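Local coordinates for protein cytochrome P450 (Rhodococcus erythropolis, PDB 3WEC) that is a heme-thiolate cytochrome P450 monooxygenase that hydroxylates the quinoline nitrogen of an aurachin precursor, a step that gives these alkaloids antibiotic activity, at residues I39-L44 and F74-S79; R140-C145 and L405-S410; E206-F211 and E242-C247. One frame throughout, in Å; residues are numbered along the deposited sequence.

Contact 1. Residues I39-L44 and F74-S79; sequences IHRSAL and FDHLTS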
loop_
_atom_site.group_PDB
_atom_site.type_symbol
_atom_site.label_atom_id
_atom_site.label_comp_id
_atom_site.label_asym_id
_atom_site.label_seq_id
_atom_site.Cartn_x
_atom_site.Cartn_y
_atom_site.Cartn_z
ATOM N N ILE A 39 -0.050 0.810 -23.913
ATOM C CA ILE A 39 -1.166 -0.037 -23.437
ATOM C C ILE A 39 -1.119 -1.379 -24.157
ATOM O O ILE A 39 -0.864 -1.420 -25.356
ATOM C CB ILE A 39 -2.565 0.615 -23.672
ATOM C CG1 ILE A 39 -2.672 2.003 -22.999
ATOM C CG2 ILE A 39 -3.695 -0.297 -23.175
ATOM C CD1 ILE A 39 -2.576 3.189 -23.937
ATOM N N HIS A 40 -1.357 -2.476 -23.449
ATOM C CA HIS A 40 -1.441 -3.771 -24.130
ATOM C C HIS A 40 -2.135 -4.816 -23.323
ATOM O O HIS A 40 -2.138 -4.751 -22.091
ATOM C CB HIS A 40 -0.060 -4.263 -24.566
ATOM C CG HIS A 40 0.859 -4.639 -23.424
ATOM N ND1 HIS A 40 1.370 -3.729 -22.561
ATOM C CD2 HIS A 40 1.377 -5.879 -23.041
ATOM C CE1 HIS A 40 2.168 -4.358 -21.674
ATOM N NE2 HIS A 40 2.165 -5.673 -21.963
ATOM N N ARG A 41 -2.754 -5.772 -24.014
ATOM C CA ARG A 41 -3.280 -6.967 -23.370
ATOM C C ARG A 41 -2.103 -7.817 -22.922
ATOM O O ARG A 41 -1.265 -8.223 -23.729
ATOM C CB ARG A 41 -4.194 -7.765 -24.304
ATOM C CG ARG A 41 -4.588 -9.129 -23.756
ATOM C CD ARG A 41 -5.799 -9.714 -24.478
ATOM N NE ARG A 41 -6.100 -11.082 -24.041
ATOM C CZ ARG A 41 -6.570 -11.408 -22.833
ATOM N NH1 ARG A 41 -6.795 -10.469 -21.923
ATOM N NH2 ARG A 41 -6.811 -12.682 -22.531
ATOM N N SER A 42 -2.060 -8.062 -21.621
ATOM C CA SER A 42 -0.991 -8.807 -20.966
ATOM C C SER A 42 -0.948 -10.254 -21.442
ATOM O O SER A 42 0.135 -10.833 -21.602
ATOM C CB SER A 42 -1.168 -8.722 -19.432
ATOM O OG SER A 42 -0.525 -9.774 -18.737
ATOM N N ALA A 43 -2.128 -10.825 -21.673
ATOM C CA ALA A 43 -2.254 -12.235 -22.051
ATOM C C ALA A 43 -1.654 -13.187 -20.994
ATOM O O ALA A 43 -1.607 -14.407 -21.177
ATOM C CB ALA A 43 -1.709 -12.496 -23.459
ATOM N N LEU A 44 -1.197 -12.611 -19.884
ATOM C CA LEU A 44 -1.297 -13.309 -18.615
ATOM C C LEU A 44 -2.806 -13.262 -18.383
ATOM O O LEU A 44 -3.430 -14.282 -18.065
ATOM C CB LEU A 44 -0.535 -12.586 -17.484
ATOM C CG LEU A 44 -0.409 -13.232 -16.087
ATOM C CD1 LEU A 44 0.131 -14.661 -16.161
ATOM C CD2 LEU A 44 0.437 -12.367 -15.155
ATOM N N PHE A 74 -9.792 -13.442 -11.522
ATOM C CA PHE A 74 -9.124 -14.468 -10.718
ATOM C C PHE A 74 -9.317 -15.834 -11.322
ATOM O O PHE A 74 -8.396 -16.659 -11.325
ATOM C CB PHE A 74 -9.617 -14.458 -9.280
ATOM C CG PHE A 74 -9.378 -13.154 -8.580
ATOM C CD1 PHE A 74 -8.088 -12.700 -8.366
ATOM C CD2 PHE A 74 -10.444 -12.377 -8.148
ATOM C CE1 PHE A 74 -7.855 -11.489 -7.736
ATOM C CE2 PHE A 74 -10.223 -11.169 -7.504
ATOM C CZ PHE A 74 -8.932 -10.723 -7.301
ATOM N N ASP A 75 -10.514 -16.071 -11.842
ATOM C CA ASP A 75 -10.746 -17.272 -12.602
ATOM C C ASP A 75 -9.672 -17.338 -13.675
ATOM O O ASP A 75 -8.994 -18.352 -13.797
ATOM C CB ASP A 75 -12.166 -17.301 -13.202
ATOM C CG ASP A 75 -13.264 -17.424 -12.141
ATOM O OD1 ASP A 75 -12.944 -17.608 -10.948
ATOM O OD2 ASP A 75 -14.452 -17.320 -12.491
ATOM N N HIS A 76 -9.469 -16.240 -14.406
ATOM C CA HIS A 76 -8.518 -16.254 -15.518
ATOM C C HIS A 76 -7.101 -16.426 -15.045
ATOM O O HIS A 76 -6.345 -17.222 -15.606
ATOM C CB HIS A 76 -8.658 -15.024 -16.420
ATOM C CG HIS A 76 -8.029 -15.207 -17.797
ATOM N ND1 HIS A 76 -6.999 -14.452 -18.234
ATOM C CD2 HIS A 76 -8.306 -16.118 -18.820
ATOM C CE1 HIS A 76 -6.642 -14.852 -19.473
ATOM N NE2 HIS A 76 -7.444 -15.868 -19.828
ATOM N N LEU A 77 -6.743 -15.717 -13.980
ATOM C CA LEU A 77 -5.368 -15.714 -13.458
ATOM C C LEU A 77 -4.949 -17.106 -13.013
ATOM O O LEU A 77 -3.862 -17.566 -13.314
ATOM C CB LEU A 77 -5.274 -14.770 -12.268
ATOM C CG LEU A 77 -4.030 -13.926 -12.051
ATOM C CD1 LEU A 77 -3.982 -13.506 -10.588
ATOM C CD2 LEU A 77 -2.753 -14.634 -12.462
ATOM N N THR A 78 -5.865 -17.741 -12.297
ATOM C CA THR A 78 -5.738 -19.047 -11.673
ATOM C C THR A 78 -5.564 -20.143 -12.728
ATOM O O THR A 78 -4.692 -21.012 -12.595
ATOM C CB THR A 78 -6.978 -19.247 -10.753
ATOM O OG1 THR A 78 -6.814 -18.460 -9.556
ATOM C CG2 THR A 78 -7.227 -20.672 -10.401
ATOM N N SER A 79 -6.382 -20.068 -13.782
ATOM C CA SER A 79 -6.298 -20.965 -14.930
ATOM C C SER A 79 -4.979 -20.799 -15.649
ATOM O O SER A 79 -4.422 -21.770 -16.146
ATOM C CB SER A 79 -7.427 -20.683 -15.920
ATOM O OG SER A 79 -7.136 -21.245 -17.193
#

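Contact 2. Residues R140-C145 and L405-S410; sequences RHLEHC and LSVAVS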
loop_
_atom_site.group_PDB
_atom_site.type_symbol
_atom_site.label_atom_id
_atom_site.label_comp_id
_atom_site.label_asym_id
_atom_site.label_seq_id
_atom_site.Cartn_x
_atom_site.Cartn_y
_atom_site.Cartn_z
ATOM N N ARG A 140 15.800 5.100 16.007
ATOM C CA ARG A 140 16.787 4.691 17.014
ATOM C C ARG A 140 17.235 3.225 16.897
ATOM O O ARG A 140 18.407 2.912 17.079
ATOM C CB ARG A 140 16.247 4.982 18.435
ATOM C CG ARG A 140 17.036 4.338 19.565
ATOM C CD ARG A 140 16.502 4.761 20.933
ATOM N NE ARG A 140 16.855 6.149 21.253
ATOM C CZ ARG A 140 18.074 6.574 21.591
ATOM N NH1 ARG A 140 19.095 5.731 21.664
ATOM N NH2 ARG A 140 18.278 7.859 21.853
ATOM N N HIS A 141 16.290 2.335 16.595
ATOM C CA HIS A 141 16.583 0.896 16.437
ATOM C C HIS A 141 17.510 0.578 15.262
ATOM O O HIS A 141 18.285 -0.391 15.317
ATOM C CB HIS A 141 15.277 0.094 16.383
ATOM C CG HIS A 141 15.412 -1.363 16.800
ATOM N ND1 HIS A 141 16.616 -1.970 17.007
ATOM C CD2 HIS A 141 14.435 -2.349 17.004
ATOM C CE1 HIS A 141 16.420 -3.259 17.354
ATOM N NE2 HIS A 141 15.089 -3.492 17.359
ATOM N N LEU A 142 17.465 1.427 14.235
ATOM C CA LEU A 142 18.331 1.334 13.048
ATOM C C LEU A 142 19.852 1.181 13.268
ATOM O O LEU A 142 20.508 0.549 12.440
ATOM C CB LEU A 142 18.092 2.512 12.089
ATOM C CG LEU A 142 17.336 2.433 10.759
ATOM C CD1 LEU A 142 18.144 3.195 9.720
ATOM C CD2 LEU A 142 17.119 1.020 10.238
ATOM N N GLU A 143 20.419 1.754 14.345
ATOM C CA GLU A 143 21.857 1.619 14.561
ATOM C C GLU A 143 22.301 0.275 15.140
ATOM O O GLU A 143 23.486 -0.027 15.140
ATOM C CB GLU A 143 22.484 2.804 15.342
ATOM C CG GLU A 143 21.960 3.089 16.745
ATOM C CD GLU A 143 22.632 4.312 17.370
ATOM O OE1 GLU A 143 22.016 4.935 18.259
ATOM O OE2 GLU A 143 23.763 4.670 16.969
ATOM N N HIS A 144 21.362 -0.521 15.636
ATOM C CA HIS A 144 21.703 -1.812 16.242
ATOM C C HIS A 144 20.723 -2.880 15.845
ATOM O O HIS A 144 20.213 -3.653 16.670
ATOM C CB HIS A 144 21.827 -1.690 17.758
ATOM C CG HIS A 144 23.026 -0.865 18.210
ATOM N ND1 HIS A 144 24.304 -1.187 17.879
ATOM C CD2 HIS A 144 23.099 0.302 18.971
ATOM C CE1 HIS A 144 25.146 -0.274 18.405
ATOM N NE2 HIS A 144 24.408 0.637 19.072
ATOM N N CYS A 145 20.453 -2.920 14.551
ATOM C CA CYS A 145 19.650 -3.962 13.995
ATOM C C CYS A 145 20.502 -4.730 13.008
ATOM O O CYS A 145 21.527 -4.233 12.548
ATOM C CB CYS A 145 18.391 -3.381 13.344
ATOM S SG CYS A 145 18.664 -2.459 11.805
ATOM N N LEU A 405 17.349 -6.165 4.854
ATOM C CA LEU A 405 18.078 -4.917 4.579
ATOM C C LEU A 405 19.153 -4.699 5.634
ATOM O O LEU A 405 18.850 -4.667 6.835
ATOM C CB LEU A 405 17.093 -3.728 4.512
ATOM C CG LEU A 405 17.529 -2.440 3.794
ATOM C CD1 LEU A 405 17.770 -2.650 2.292
ATOM C CD2 LEU A 405 16.487 -1.355 4.018
ATOM N N SER A 406 20.415 -4.634 5.205
ATOM C CA SER A 406 21.512 -4.283 6.111
ATOM C C SER A 406 21.854 -2.837 5.895
ATOM O O SER A 406 22.158 -2.440 4.776
ATOM C CB SER A 406 22.745 -5.128 5.835
ATOM O OG SER A 406 22.274 -6.378 5.407
ATOM N N VAL A 407 21.775 -2.042 6.953
ATOM C CA VAL A 407 22.083 -0.628 6.809
ATOM C C VAL A 407 23.179 -0.230 7.760
ATOM O O VAL A 407 23.152 -0.575 8.945
ATOM C CB VAL A 407 20.841 0.309 6.912
ATOM C CG1 VAL A 407 19.530 -0.456 6.762
ATOM C CG2 VAL A 407 20.838 1.119 8.189
ATOM N N ALA A 408 24.152 0.477 7.216
ATOM C CA ALA A 408 25.149 1.150 8.026
ATOM C C ALA A 408 24.699 2.586 8.170
ATOM O O ALA A 408 24.136 3.189 7.256
ATOM C CB ALA A 408 26.517 1.068 7.394
ATOM N N VAL A 409 24.967 3.127 9.341
ATOM C CA VAL A 409 24.398 4.374 9.756
ATOM C C VAL A 409 25.490 5.142 10.515
ATOM O O VAL A 409 26.381 4.527 11.104
ATOM C CB VAL A 409 23.209 4.057 10.658
ATOM C CG1 VAL A 409 23.620 4.082 12.131
ATOM C CG2 VAL A 409 22.060 4.990 10.357
ATOM N N SER A 410 25.430 6.475 10.494
ATOM C CA SER A 410 26.459 7.313 11.145
ATOM C C SER A 410 25.866 8.628 11.694
ATOM O O SER A 410 25.004 9.239 11.056
ATOM C CB SER A 410 27.607 7.569 10.169
ATOM O OG SER A 410 28.225 8.803 10.430
#

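Contact 3. Residues E206-F211 and E242-C247; sequences ESIDYF and EIAATC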
loop_
_atom_site.group_PDB
_atom_site.type_symbol
_atom_site.label_atom_id
_atom_site.label_comp_id
_atom_site.label_asym_id
_atom_site.label_seq_id
_atom_site.Cartn_x
_atom_site.Cartn_y
_atom_site.Cartn_z
ATOM N N GLU A 206 -9.516 -15.345 12.819
ATOM C CA GLU A 206 -9.313 -14.966 14.222
ATOM C C GLU A 206 -9.306 -13.452 14.499
ATOM O O GLU A 206 -9.675 -13.047 15.597
ATOM C CB GLU A 206 -8.049 -15.617 14.799
ATOM C CG GLU A 206 -8.006 -17.128 14.596
ATOM C CD GLU A 206 -6.730 -17.812 15.103
ATOM O OE1 GLU A 206 -5.815 -17.136 15.599
ATOM O OE2 GLU A 206 -6.646 -19.052 15.008
ATOM N N SER A 207 -8.896 -12.626 13.530
ATOM C CA SER A 207 -8.793 -11.188 13.748
ATOM C C SER A 207 -10.135 -10.513 13.415
ATOM O O SER A 207 -10.517 -9.485 14.003
ATOM C CB SER A 207 -7.639 -10.565 12.920
ATOM O OG SER A 207 -7.864 -10.730 11.537
ATOM N N ILE A 208 -10.868 -11.118 12.490
ATOM C CA ILE A 208 -12.245 -10.757 12.288
ATOM C C ILE A 208 -13.115 -11.155 13.512
ATOM O O ILE A 208 -13.975 -10.357 13.930
ATOM C CB ILE A 208 -12.794 -11.322 10.953
ATOM C CG1 ILE A 208 -12.288 -10.450 9.795
ATOM C CG2 ILE A 208 -14.338 -11.372 10.971
ATOM C CD1 ILE A 208 -12.546 -11.070 8.435
ATOM N N ASP A 209 -12.901 -12.355 14.065
ATOM C CA ASP A 209 -13.632 -12.789 15.284
ATOM C C ASP A 209 -13.402 -11.791 16.420
ATOM O O ASP A 209 -14.355 -11.227 17.015
ATOM C CB ASP A 209 -13.194 -14.194 15.761
ATOM C CG ASP A 209 -14.289 -15.241 15.598
ATOM O OD1 ASP A 209 -14.660 -15.554 14.440
ATOM O OD2 ASP A 209 -14.788 -15.745 16.639
ATOM N N TYR A 210 -12.119 -11.581 16.703
ATOM C CA TYR A 210 -11.675 -10.650 17.710
ATOM C C TYR A 210 -12.224 -9.225 17.488
ATOM O O TYR A 210 -12.659 -8.578 18.435
ATOM C CB TYR A 210 -10.169 -10.627 17.713
ATOM C CG TYR A 210 -9.616 -9.504 18.503
ATOM C CD1 TYR A 210 -9.421 -9.647 19.853
ATOM C CD2 TYR A 210 -9.266 -8.309 17.906
ATOM C CE1 TYR A 210 -8.930 -8.628 20.616
ATOM C CE2 TYR A 210 -8.778 -7.269 18.673
ATOM C CZ TYR A 210 -8.622 -7.450 20.030
ATOM O OH TYR A 210 -8.139 -6.477 20.863
ATOM N N PHE A 211 -12.176 -8.727 16.254
ATOM C CA PHE A 211 -12.660 -7.355 15.980
ATOM C C PHE A 211 -14.143 -7.152 16.276
ATOM O O PHE A 211 -14.477 -6.164 16.912
ATOM C CB PHE A 211 -12.239 -6.805 14.605
ATOM C CG PHE A 211 -10.827 -6.260 14.580
ATOM C CD1 PHE A 211 -10.384 -5.367 15.570
ATOM C CD2 PHE A 211 -9.939 -6.616 13.564
ATOM C CE1 PHE A 211 -9.077 -4.865 15.547
ATOM C CE2 PHE A 211 -8.621 -6.142 13.566
ATOM C CZ PHE A 211 -8.200 -5.257 14.555
ATOM N N GLU A 242 -19.481 -5.242 9.224
ATOM C CA GLU A 242 -18.841 -4.175 8.452
ATOM C C GLU A 242 -17.691 -3.557 9.249
ATOM O O GLU A 242 -16.608 -3.362 8.690
ATOM C CB GLU A 242 -19.867 -3.114 7.956
ATOM C CG GLU A 242 -20.799 -3.589 6.836
ATOM C CD GLU A 242 -21.926 -2.597 6.468
ATOM O OE1 GLU A 242 -22.394 -1.767 7.300
ATOM O OE2 GLU A 242 -22.355 -2.641 5.301
ATOM N N ILE A 243 -17.892 -3.353 10.560
ATOM C CA ILE A 243 -16.904 -2.766 11.480
ATOM C C ILE A 243 -15.677 -3.679 11.598
ATOM O O ILE A 243 -14.549 -3.211 11.565
ATOM C CB ILE A 243 -17.470 -2.515 12.916
ATOM C CG1 ILE A 243 -18.516 -1.413 12.951
ATOM C CG2 ILE A 243 -16.356 -2.137 13.892
ATOM C CD1 ILE A 243 -19.520 -1.558 14.061
ATOM N N ALA A 244 -15.897 -4.977 11.699
ATOM C CA ALA A 244 -14.799 -5.938 11.860
ATOM C C ALA A 244 -14.021 -6.135 10.555
ATOM O O ALA A 244 -12.773 -6.220 10.563
ATOM C CB ALA A 244 -15.343 -7.251 12.349
ATOM N N ALA A 245 -14.737 -6.200 9.426
ATOM C CA ALA A 245 -14.066 -6.295 8.130
ATOM C C ALA A 245 -13.191 -5.071 7.763
ATOM O O ALA A 245 -12.059 -5.252 7.287
ATOM C CB ALA A 245 -15.048 -6.655 7.026
ATOM N N THR A 246 -13.714 -3.864 8.009
ATOM C CA THR A 246 -12.981 -2.609 8.006
ATOM C C THR A 246 -11.756 -2.564 8.918
ATOM O O THR A 246 -10.673 -2.110 8.525
ATOM C CB THR A 246 -13.898 -1.437 8.473
ATOM O OG1 THR A 246 -15.003 -1.341 7.604
ATOM C CG2 THR A 246 -13.125 -0.153 8.530
ATOM N N CYS A 247 -11.905 -2.991 10.151
ATOM C CA CYS A 247 -10.694 -3.142 11.007
ATOM C C CYS A 247 -9.570 -3.965 10.365
ATOM O O CYS A 247 -8.394 -3.520 10.322
ATOM C CB CYS A 247 -11.071 -3.592 12.415
ATOM S SG CYS A 247 -12.025 -2.310 13.288
#

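Contact 1. Residues I39-L44 and F74-S79
H76 reaches out from helix 73-81 and brings its imidazole up to two partners on segment 39-44. One is the backbone carbonyl of L44, whose O lies 3.6 Å from both H76 ND1 and H76 CE1. The other is the guanidinium of R41, which comes near CE1 alone, with R41 NH2 at 3.8 Å from H76 CE1. No hydrogen bond links the two segments, and the flat groups of R41 and H76 meet obliquely, their planes 36° apart. The apolar half of the contact is L44: its CG comes within 4.5 Å of L77 CD2, a loose approach, and its side chain continues onto M80 and M81 one turn further along the helix.

The backbones of R41 and H76 are far apart, and the torsions explain how their ends meet. R41 leaves its strand with CG trans to the main-chain nitrogen (chi1 171°) and then runs fully stretched to NE, while the H76 ring, swung away from its own N (chi1 -161°), comes from the opposite direction. Behind R41, strand 39-41 is the edge strand of the mixed sheet; H40 pairs through its backbone with I48 of the neighbouring strand. After it the chain turns at S42 and A43 before reaching L44. In P450s the region of helix 73-81, between helices B and C, commonly borders the substrate entrance, and here the L44 side chain is about 9 Å from the bound aurachin intermediate.

R41 and H76 are both exposed, the nearest nitrogens of the two ionisable groups being R41 NH2 and H76 NE2 at 4.2 Å. Positive charge on R41 would probably disfavour protonation of H76, although the nearby L44 carbonyl could partly offset it; the chemistry implies a contact held by van der Waals touch and weak electrostatics, without a specific bond.

Contact 2. Residues R140-C145 and L405-S410
Two torsions of L142, both well off staggered values (chi1 -106°, chi2 -135°), together place its CD1 branch against strand 407-410. There L142 CD1 lies 3.7 Å from V407 CG2, the two side chains crossing at about a right angle, and a looser 4.4 Å from V409 CG2. E143 follows, and its backbone position alone sets its CB against V409 CG1 at 3.6 Å. Beyond CB, CG sits between the backbone N and the carbonyl carbon (chi1 60°), and the extended chain carries the carboxylate on to a partner outside the contact: E143 OE1 forms a salt bridge with R381 NH2.

V407 and V409, two apart on the strand, present methyls from the same face, while A408 between them points away from segment 140-145; it pairs through its backbone with E386. Y382 touches both E143 and V409, and A148 fills in beside L142 and V407.

Strand 407-410 pairs antiparallel with 384-387, and L405 is joined by backbone hydrogen bonding to A148. By position in the chain this probably corresponds to the small C-terminal β3 sheet of the P450 fold, packed here against the C-terminal end region of helix 128-141, helix D by order.

Contact 3. Residues E206-F211 and E242-C247
F211 lays one face of its ring over C247, whose CB stands 3.4 Å from the ring centroid and 13° off the normal. The methylene is thus seated close to the middle of the ring, a CH-pi contact. C247 SG lies over the same face but further off, 4.5 Å from the F211 centroid, adding a sulfur-aromatic contact; it is turned beside its own backbone N, which leaves CB as the nearer bump.

The second bump is the methyl of A244, one turn back on helix 240-271. It drops into the notch between I208 and F211 on helix 194-216: A244 CB is 3.7 Å from the backbone O of I208 and 3.9 Å from F211 CB, with I208 CG2 at 4.5 Å closing the other side. A244 and C247 are both small, and the broad phenyl face covers C247. The segment axes approach to 8.4 Å and cross at 131°. On the opposite face of the F211 ring sits Y210 CD2, off toward the rim, so both faces have a neighbour.

Outside the pair, I167 and F175 also touch F211, and C247 packs on V225 and L228 of helix 224-230. By order along the chain, 194-216 matches helix G and 240-271 the long central helix of the P450 fold; the C247 side chain is about 11 Å from the heme. E242 O accepts from both T246 N and T246 OG1, which approach opposite faces of its carbonyl plane, and the E242 carboxylate is paired with R98 and R110.

E242 and T246 thus find their partners on the side away from helix 194-216, and what joins these two buried segments is shape and dispersion, with a sulfur and a CB methylene against a pi face.

The three contacts use different elements and none touches another: their centres are 31 to 41 Å apart, and contacts 1 and 2 fall on opposite sides of the chain's centre. Contact 3 is the buried one, helix against helix, and works through an aromatic face and small side chains. Contact 2 is partly buried and sets aliphatic branches of a strand against the end region of a helix, with the E143 carboxylate paired to an arginine outside it. Contact 1 lies at the surface, where an edge strand and its turn meet a short helix through guanidinium, imidazole and carbonyl groups and the L44 side chain. None has a hydrogen bond across it.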